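Local coordinates for protein tRNA (guanine(26)-N(2))-dimethyltransferase (Pyrococcus horikoshii, PDB 2DUL) that probably dimethylates the exocyclic N2 of guanine 26 in a number of tRNAs, drawing both methyl groups from S-adenosyl-L-methionine, at residues G9-L14 and F65-P70; L34-V39 and G59-R64. All coordinates share one frame; numbering follows the deposited sequence.

In the fold
Both contacts use helix 60-68, contact 2 its N-terminal turns and contact 1 its C-terminal end, and their centres lie about 8 Å apart. Along the chain the order is 9-14, 34-39, 59-64, 65-70, so contact 2 is nested inside the loop that contact 1 closes. Helix 60-68 follows strand 50-53 of the mixed sheet of this class I-like methyltransferase; strand 11-15 of the N-terminal hairpin lies on one flank, helix 33-46 on another. A11 packs on I60, I63 and R64, and V39 on F65, joining the two contacts. Contact 2 holds R36 and R61, predicted to bind S-adenosyl-L-methionine; contact 1 lies farther out, partly at the surface.

Contact 1 (G9-L14 and F65-P70); sequences GKAKIL and FALETP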
ATOM      1  N   GLY A   9       3.926  -4.786  19.402  1.00 31.52           N
ATOM      2  CA  GLY A   9       5.006  -3.818  19.370  1.00 31.85           C
ATOM      3  C   GLY A   9       5.164  -3.275  20.779  1.00 32.35           C
ATOM      4  O   GLY A   9       5.057  -4.027  21.749  1.00 30.59           O
ATOM      5  N   LYS A  10       5.402  -1.974  20.904  1.00 31.19           N
ATOM      6  CA  LYS A  10       5.557  -1.359  22.217  1.00 33.14           C
ATOM      7  C   LYS A  10       4.213  -0.993  22.850  1.00 32.83           C
ATOM      8  O   LYS A  10       4.166  -0.463  23.959  1.00 34.01           O
ATOM      9  CB  LYS A  10       6.429  -0.103  22.110  1.00 34.46           C
ATOM     10  CG  LYS A  10       7.874  -0.389  21.733  1.00 37.66           C
ATOM     11  CD  LYS A  10       8.698   0.889  21.682  1.00 41.80           C
ATOM     12  CE  LYS A  10      10.148   0.594  21.319  1.00 44.52           C
ATOM     13  NZ  LYS A  10      10.926   1.849  21.115  1.00 45.79           N
ATOM     14  N   ALA A  11       3.123  -1.290  22.152  1.00 31.79           N
ATOM     15  CA  ALA A  11       1.795  -0.956  22.655  1.00 32.15           C
ATOM     16  C   ALA A  11       1.060  -2.089  23.362  1.00 32.62           C
ATOM     17  O   ALA A  11       1.143  -3.249  22.966  1.00 32.92           O
ATOM     18  CB  ALA A  11       0.930  -0.428  21.513  1.00 30.35           C
ATOM     19  N   LYS A  12       0.336  -1.727  24.417  1.00 34.60           N
ATOM     20  CA  LYS A  12      -0.466  -2.671  25.188  1.00 36.59           C
ATOM     21  C   LYS A  12      -1.893  -2.158  25.064  1.00 36.98           C
ATOM     22  O   LYS A  12      -2.177  -1.010  25.414  1.00 38.57           O
ATOM     23  CB  LYS A  12      -0.035  -2.677  26.656  1.00 39.83           C
ATOM     24  CG  LYS A  12       1.408  -3.096  26.870  1.00 43.00           C
ATOM     25  CD  LYS A  12       1.752  -3.188  28.351  1.00 45.63           C
ATOM     26  CE  LYS A  12       3.231  -3.471  28.548  1.00 46.97           C
ATOM     27  NZ  LYS A  12       4.068  -2.381  27.962  1.00 49.88           N
ATOM     28  N   ILE A  13      -2.788  -2.992  24.549  1.00 35.38           N
ATOM     29  CA  ILE A  13      -4.172  -2.572  24.369  1.00 34.80           C
ATOM     30  C   ILE A  13      -5.194  -3.604  24.813  1.00 35.44           C
ATOM     31  O   ILE A  13      -4.880  -4.779  24.997  1.00 35.13           O
ATOM     32  CB  ILE A  13      -4.469  -2.246  22.890  1.00 33.71           C
ATOM     33  CG1 ILE A  13      -4.236  -3.496  22.037  1.00 33.44           C
ATOM     34  CG2 ILE A  13      -3.596  -1.086  22.421  1.00 32.33           C
ATOM     35  CD1 ILE A  13      -4.756  -3.384  20.621  1.00 36.33           C
ATOM     36  N   LEU A  14      -6.428  -3.143  24.971  1.00 35.48           N
ATOM     37  CA  LEU A  14      -7.524  -4.003  25.367  1.00 36.66           C
ATOM     38  C   LEU A  14      -8.411  -4.206  24.151  1.00 37.86           C
ATOM     39  O   LEU A  14      -8.700  -3.257  23.419  1.00 37.13           O
ATOM     40  CB  LEU A  14      -8.327  -3.351  26.494  1.00 37.42           C
ATOM     41  CG  LEU A  14      -7.555  -3.085  27.788  1.00 37.82           C
ATOM     42  CD1 LEU A  14      -8.449  -2.351  28.774  1.00 38.82           C
ATOM     43  CD2 LEU A  14      -7.069  -4.404  28.375  1.00 39.46           C
ATOM     44  N   PHE A  65       2.055   4.535  16.347  1.00 21.49           N
ATOM     45  CA  PHE A  65       2.688   5.684  15.692  1.00 22.35           C
ATOM     46  C   PHE A  65       3.292   6.571  16.783  1.00 22.63           C
ATOM     47  O   PHE A  65       4.441   7.002  16.691  1.00 25.56           O
ATOM     48  CB  PHE A  65       1.655   6.509  14.919  1.00 22.56           C
ATOM     49  CG  PHE A  65       1.205   5.886  13.624  1.00 22.77           C
ATOM     50  CD1 PHE A  65       0.142   6.444  12.913  1.00 22.87           C
ATOM     51  CD2 PHE A  65       1.837   4.758  13.106  1.00 22.07           C
ATOM     52  CE1 PHE A  65      -0.284   5.888  11.708  1.00 23.22           C
ATOM     53  CE2 PHE A  65       1.418   4.196  11.902  1.00 23.27           C
ATOM     54  CZ  PHE A  65       0.355   4.762  11.202  1.00 22.28           C
ATOM     55  N   ALA A  66       2.498   6.836  17.815  1.00 21.93           N
ATOM     56  CA  ALA A  66       2.927   7.678  18.925  1.00 23.70           C
ATOM     57  C   ALA A  66       4.075   7.068  19.732  1.00 25.15           C
ATOM     58  O   ALA A  66       5.025   7.766  20.100  1.00 24.79           O
ATOM     59  CB  ALA A  66       1.738   7.972  19.844  1.00 22.38           C
ATOM     60  N   LEU A  67       3.999   5.766  19.993  1.00 23.29           N
ATOM     61  CA  LEU A  67       5.037   5.094  20.777  1.00 25.12           C
ATOM     62  C   LEU A  67       6.302   4.697  20.024  1.00 25.67           C
ATOM     63  O   LEU A  67       7.372   4.594  20.628  1.00 27.08           O
ATOM     64  CB  LEU A  67       4.477   3.822  21.431  1.00 21.90           C
ATOM     65  CG  LEU A  67       3.394   3.926  22.503  1.00 23.65           C
ATOM     66  CD1 LEU A  67       2.818   2.535  22.778  1.00 22.00           C
ATOM     67  CD2 LEU A  67       3.973   4.537  23.772  1.00 23.06           C
ATOM     68  N   GLU A  68       6.194   4.486  18.714  1.00 25.00           N
ATOM     69  CA  GLU A  68       7.338   4.008  17.946  1.00 25.83           C
ATOM     70  C   GLU A  68       7.882   4.844  16.794  1.00 24.89           C
ATOM     71  O   GLU A  68       8.778   4.393  16.084  1.00 26.64           O
ATOM     72  CB  GLU A  68       7.012   2.604  17.429  1.00 26.66           C
ATOM     73  CG  GLU A  68       6.588   1.642  18.532  1.00 27.84           C
ATOM     74  CD  GLU A  68       6.079   0.313  18.003  1.00 28.86           C
ATOM     75  OE1 GLU A  68       6.722  -0.249  17.089  1.00 27.82           O
ATOM     76  OE2 GLU A  68       5.041  -0.174  18.507  1.00 26.24           O
ATOM     77  N   THR A  69       7.367   6.050  16.598  1.00 25.61           N
ATOM     78  CA  THR A  69       7.851   6.882  15.504  1.00 24.26           C
ATOM     79  C   THR A  69       8.045   8.318  15.969  1.00 24.55           C
ATOM     80  O   THR A  69       7.599   8.693  17.050  1.00 24.35           O
ATOM     81  CB  THR A  69       6.863   6.885  14.317  1.00 25.45           C
ATOM     82  OG1 THR A  69       5.758   7.748  14.616  1.00 26.17           O
ATOM     83  CG2 THR A  69       6.340   5.477  14.054  1.00 23.66           C
ATOM     84  N   PRO A  70       8.722   9.141  15.153  1.00 25.03           N
ATOM     85  CA  PRO A  70       8.978  10.548  15.481  1.00 24.46           C
ATOM     86  C   PRO A  70       7.739  11.444  15.384  1.00 24.80           C
ATOM     87  O   PRO A  70       7.840  12.664  15.539  1.00 22.91           O
ATOM     88  CB  PRO A  70      10.051  10.950  14.463  1.00 25.65           C
ATOM     89  CG  PRO A  70      10.732   9.651  14.141  1.00 26.45           C
ATOM     90  CD  PRO A  70       9.555   8.718  14.015  1.00 24.46           C
TER
HETATM   91  O   HOH W   1      10.492   2.577  18.012  1.00 44.03           O
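L67 and E68, at the C-terminal end of helix 60-68, meet K10 and A11 where the chain enters strand 11-15. The tight part is apolar: one branch of L67, CD1, reaches the buried A11, lying 3.7 Å from A11 CB and 3.6 Å from A11 CA. The same methyl comes within 3.5 Å of K10 O, so it packs against backbone as much as side chain. Beside this patch, E68 reaches out with an extended chain (chi2 172°) and accepts a hydrogen bond from the backbone: K10 N lies 3.0 Å from E68 OE2, at an N-H...O angle of 163°, and approaches from well above the carboxylate plane. OE2 also forms a salt bridge with R64, one turn earlier in the same helix, which probably helps to hold the carboxylate where the turn's N-H meets it. The hairpin of strands 4-8 and 11-15 lies against helix 60-68, which follows strand 50-53 of the class I-like methyltransferase sheet. G9, at positive phi (67°), has no side chain at the point where a CB would run into E68 OE2; its CA stands 3.7 Å from that oxygen. The solvent side is looser. K10 is exposed; its extended chain crosses E68 obliquely, K10 CD coming 3.9 Å from E68 CG. Its ammonium does not meet the carboxylate, K10 NZ standing 6.2 Å from E68 OE1. Instead NZ donates to a water that in turn donates to the backbone E68 O, a carbonyl also bonded by N44 of helix 33-46.

Contact 2 (L34-V39 and G59-R64); sequences LNRDIV and GIRGIR
R36 of helix 33-46 reaches in between R61 and R64 of helix 60-68, its CG touching R61 and its CB touching R64. With CG anti to its carbonyl carbon (chi1 -70°), R36 sets that CG over one face of the R61 guanidinium, offset toward the rim and 3.9 Å from R61 CZ. Beyond CD the chain bends, and the R36 guanidinium has I60 over one face, I60 CG2 being 3.7 Å from R36 CZ. R61, bent likewise at chi3, turns its own edge to N35: R61 NH2 donates to N35 OD1 at 3.1 Å and 166°, the oxygen lying in the guanidinium plane while the amide stands nearly perpendicular to it. On the other flank R64 makes a salt bridge with D37, R64 NH2 to D37 OD1 at 2.7 Å, nearly along the C-O axis; the oxygen lies in the guanidinium plane, the carboxylate nearly perpendicular to it, and R64 NH1 adds a weak bond to the same oxygen. Both helices belong to the class I-like methyltransferase domain, helix 60-68 following strand 50-53 of its mixed sheet; the short segments run roughly parallel, crossing at -33°, and side chains bridge the 10.5 Å between their axes. R36 and R61 are both predicted to bind S-adenosyl-L-methionine. Their like charges come close, R36 NH1 to R61 NH1 at 4.2 Å, and each donates weakly to one shared water. Acidic partners probably offset the repulsion: E8 for R36, D136 and D138 for R61. E8 also pairs with R64, while D37 OD1 additionally accepts from A300 N.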
ATOM      1  N   LEU A  34       1.790  -6.993  11.026  1.00 27.50           N
ATOM      2  CA  LEU A  34       2.865  -6.889  10.041  1.00 28.18           C
ATOM      3  C   LEU A  34       2.694  -5.591   9.253  1.00 28.45           C
ATOM      4  O   LEU A  34       3.650  -4.846   9.043  1.00 28.59           O
ATOM      5  CB  LEU A  34       2.821  -8.078   9.070  1.00 29.85           C
ATOM      6  CG  LEU A  34       3.729  -7.992   7.838  1.00 31.56           C
ATOM      7  CD1 LEU A  34       5.181  -7.948   8.275  1.00 31.93           C
ATOM      8  CD2 LEU A  34       3.484  -9.184   6.923  1.00 33.93           C
ATOM      9  N   ASN A  35       1.465  -5.341   8.812  1.00 28.43           N
ATOM     10  CA  ASN A  35       1.131  -4.137   8.058  1.00 29.71           C
ATOM     11  C   ASN A  35       1.540  -2.908   8.870  1.00 28.07           C
ATOM     12  O   ASN A  35       2.172  -1.989   8.349  1.00 26.03           O
ATOM     13  CB  ASN A  35      -0.377  -4.113   7.771  1.00 32.37           C
ATOM     14  CG  ASN A  35      -0.824  -2.859   7.027  1.00 36.97           C
ATOM     15  OD1 ASN A  35      -0.740  -1.744   7.549  1.00 37.40           O
ATOM     16  ND2 ASN A  35      -1.312  -3.041   5.802  1.00 39.24           N
ATOM     17  N   ARG A  36       1.189  -2.900  10.154  1.00 27.28           N
ATOM     18  CA  ARG A  36       1.532  -1.774  11.013  1.00 25.76           C
ATOM     19  C   ARG A  36       3.046  -1.666  11.236  1.00 25.32           C
ATOM     20  O   ARG A  36       3.585  -0.561  11.352  1.00 23.15           O
ATOM     21  CB  ARG A  36       0.770  -1.872  12.340  1.00 24.74           C
ATOM     22  CG  ARG A  36      -0.734  -1.609  12.185  1.00 24.90           C
ATOM     23  CD  ARG A  36      -1.463  -1.651  13.519  1.00 25.81           C
ATOM     24  NE  ARG A  36      -1.750  -3.013  13.974  1.00 24.70           N
ATOM     25  CZ  ARG A  36      -2.819  -3.721  13.619  1.00 24.99           C
ATOM     26  NH1 ARG A  36      -3.722  -3.209  12.791  1.00 24.05           N
ATOM     27  NH2 ARG A  36      -2.995  -4.943  14.106  1.00 22.76           N
ATOM     28  N   ASP A  37       3.741  -2.803  11.283  1.00 25.29           N
ATOM     29  CA  ASP A  37       5.193  -2.773  11.445  1.00 24.32           C
ATOM     30  C   ASP A  37       5.793  -2.000  10.269  1.00 24.61           C
ATOM     31  O   ASP A  37       6.657  -1.139  10.452  1.00 25.04           O
ATOM     32  CB  ASP A  37       5.801  -4.182  11.426  1.00 26.20           C
ATOM     33  CG  ASP A  37       5.740  -4.885  12.774  1.00 28.83           C
ATOM     34  OD1 ASP A  37       5.674  -4.207  13.823  1.00 27.68           O
ATOM     35  OD2 ASP A  37       5.786  -6.134  12.775  1.00 31.13           O
ATOM     36  N   ILE A  38       5.337  -2.335   9.063  1.00 22.46           N
ATOM     37  CA  ILE A  38       5.837  -1.705   7.843  1.00 23.31           C
ATOM     38  C   ILE A  38       5.693  -0.191   7.890  1.00 22.05           C
ATOM     39  O   ILE A  38       6.650   0.539   7.614  1.00 20.78           O
ATOM     40  CB  ILE A  38       5.103  -2.251   6.580  1.00 23.08           C
ATOM     41  CG1 ILE A  38       5.243  -3.773   6.511  1.00 25.28           C
ATOM     42  CG2 ILE A  38       5.680  -1.622   5.314  1.00 21.52           C
ATOM     43  CD1 ILE A  38       6.674  -4.261   6.477  1.00 24.78           C
ATOM     44  N   VAL A  39       4.505   0.289   8.242  1.00 22.53           N
ATOM     45  CA  VAL A  39       4.296   1.729   8.303  1.00 23.16           C
ATOM     46  C   VAL A  39       5.164   2.354   9.403  1.00 23.05           C
ATOM     47  O   VAL A  39       5.708   3.449   9.225  1.00 22.78           O
ATOM     48  CB  VAL A  39       2.783   2.084   8.493  1.00 24.10           C
ATOM     49  CG1 VAL A  39       2.230   1.449   9.750  1.00 26.58           C
ATOM     50  CG2 VAL A  39       2.608   3.595   8.523  1.00 24.03           C
ATOM     51  N   GLY A  59      -7.543   1.595  18.055  1.00 24.02           N
ATOM     52  CA  GLY A  59      -6.572   2.669  18.192  1.00 23.26           C
ATOM     53  C   GLY A  59      -5.133   2.185  18.104  1.00 23.52           C
ATOM     54  O   GLY A  59      -4.195   2.975  18.217  1.00 22.53           O
ATOM     55  N   ILE A  60      -4.954   0.887  17.880  1.00 23.01           N
ATOM     56  CA  ILE A  60      -3.617   0.301  17.806  1.00 22.64           C
ATOM     57  C   ILE A  60      -2.645   0.991  16.851  1.00 21.95           C
ATOM     58  O   ILE A  60      -1.481   1.196  17.196  1.00 22.08           O
ATOM     59  CB  ILE A  60      -3.683  -1.212  17.443  1.00 22.03           C
ATOM     60  CG1 ILE A  60      -2.270  -1.801  17.396  1.00 23.94           C
ATOM     61  CG2 ILE A  60      -4.373  -1.408  16.101  1.00 22.01           C
ATOM     62  CD1 ILE A  60      -1.529  -1.739  18.722  1.00 23.99           C
ATOM     63  N   ARG A  61      -3.109   1.353  15.659  1.00 21.54           N
ATOM     64  CA  ARG A  61      -2.223   1.992  14.686  1.00 22.64           C
ATOM     65  C   ARG A  61      -1.685   3.324  15.200  1.00 21.10           C
ATOM     66  O   ARG A  61      -0.474   3.529  15.239  1.00 21.36           O
ATOM     67  CB  ARG A  61      -2.947   2.195  13.350  1.00 21.86           C
ATOM     68  CG  ARG A  61      -2.042   2.597  12.194  1.00 25.08           C
ATOM     69  CD  ARG A  61      -2.828   2.700  10.889  1.00 27.42           C
ATOM     70  NE  ARG A  61      -3.439   1.428  10.514  1.00 28.67           N
ATOM     71  CZ  ARG A  61      -2.869   0.513   9.735  1.00 29.53           C
ATOM     72  NH1 ARG A  61      -3.514  -0.611   9.467  1.00 29.79           N
ATOM     73  NH2 ARG A  61      -1.669   0.725   9.204  1.00 26.23           N
ATOM     74  N   GLY A  62      -2.587   4.220  15.592  1.00 21.14           N
ATOM     75  CA  GLY A  62      -2.175   5.518  16.101  1.00 20.20           C
ATOM     76  C   GLY A  62      -1.329   5.419  17.364  1.00 21.54           C
ATOM     77  O   GLY A  62      -0.379   6.180  17.546  1.00 19.05           O
ATOM     78  N   ILE A  63      -1.672   4.487  18.246  1.00 19.92           N
ATOM     79  CA  ILE A  63      -0.907   4.313  19.476  1.00 21.50           C
ATOM     80  C   ILE A  63       0.524   3.896  19.140  1.00 20.73           C
ATOM     81  O   ILE A  63       1.479   4.399  19.735  1.00 22.50           O
ATOM     82  CB  ILE A  63      -1.570   3.265  20.400  1.00 22.14           C
ATOM     83  CG1 ILE A  63      -2.855   3.854  20.990  1.00 20.85           C
ATOM     84  CG2 ILE A  63      -0.611   2.863  21.521  1.00 23.39           C
ATOM     85  CD1 ILE A  63      -3.769   2.830  21.632  1.00 24.80           C
ATOM     86  N   ARG A  64       0.685   2.991  18.179  1.00 21.18           N
ATOM     87  CA  ARG A  64       2.032   2.571  17.801  1.00 20.31           C
ATOM     88  C   ARG A  64       2.772   3.719  17.112  1.00 20.85           C
ATOM     89  O   ARG A  64       3.983   3.868  17.275  1.00 21.47           O
ATOM     90  CB  ARG A  64       1.983   1.332  16.905  1.00 23.01           C
ATOM     91  CG  ARG A  64       1.499   0.090  17.646  1.00 22.04           C
ATOM     92  CD  ARG A  64       1.804  -1.167  16.860  1.00 22.08           C
ATOM     93  NE  ARG A  64       3.238  -1.324  16.634  1.00 19.27           N
ATOM     94  CZ  ARG A  64       3.765  -2.176  15.760  1.00 22.82           C
ATOM     95  NH1 ARG A  64       2.976  -2.954  15.028  1.00 23.91           N
ATOM     96  NH2 ARG A  64       5.082  -2.240  15.605  1.00 23.55           N
TER
HETATM   97  O   HOH W   2      -5.412  -0.764  12.346  1.00 33.96           O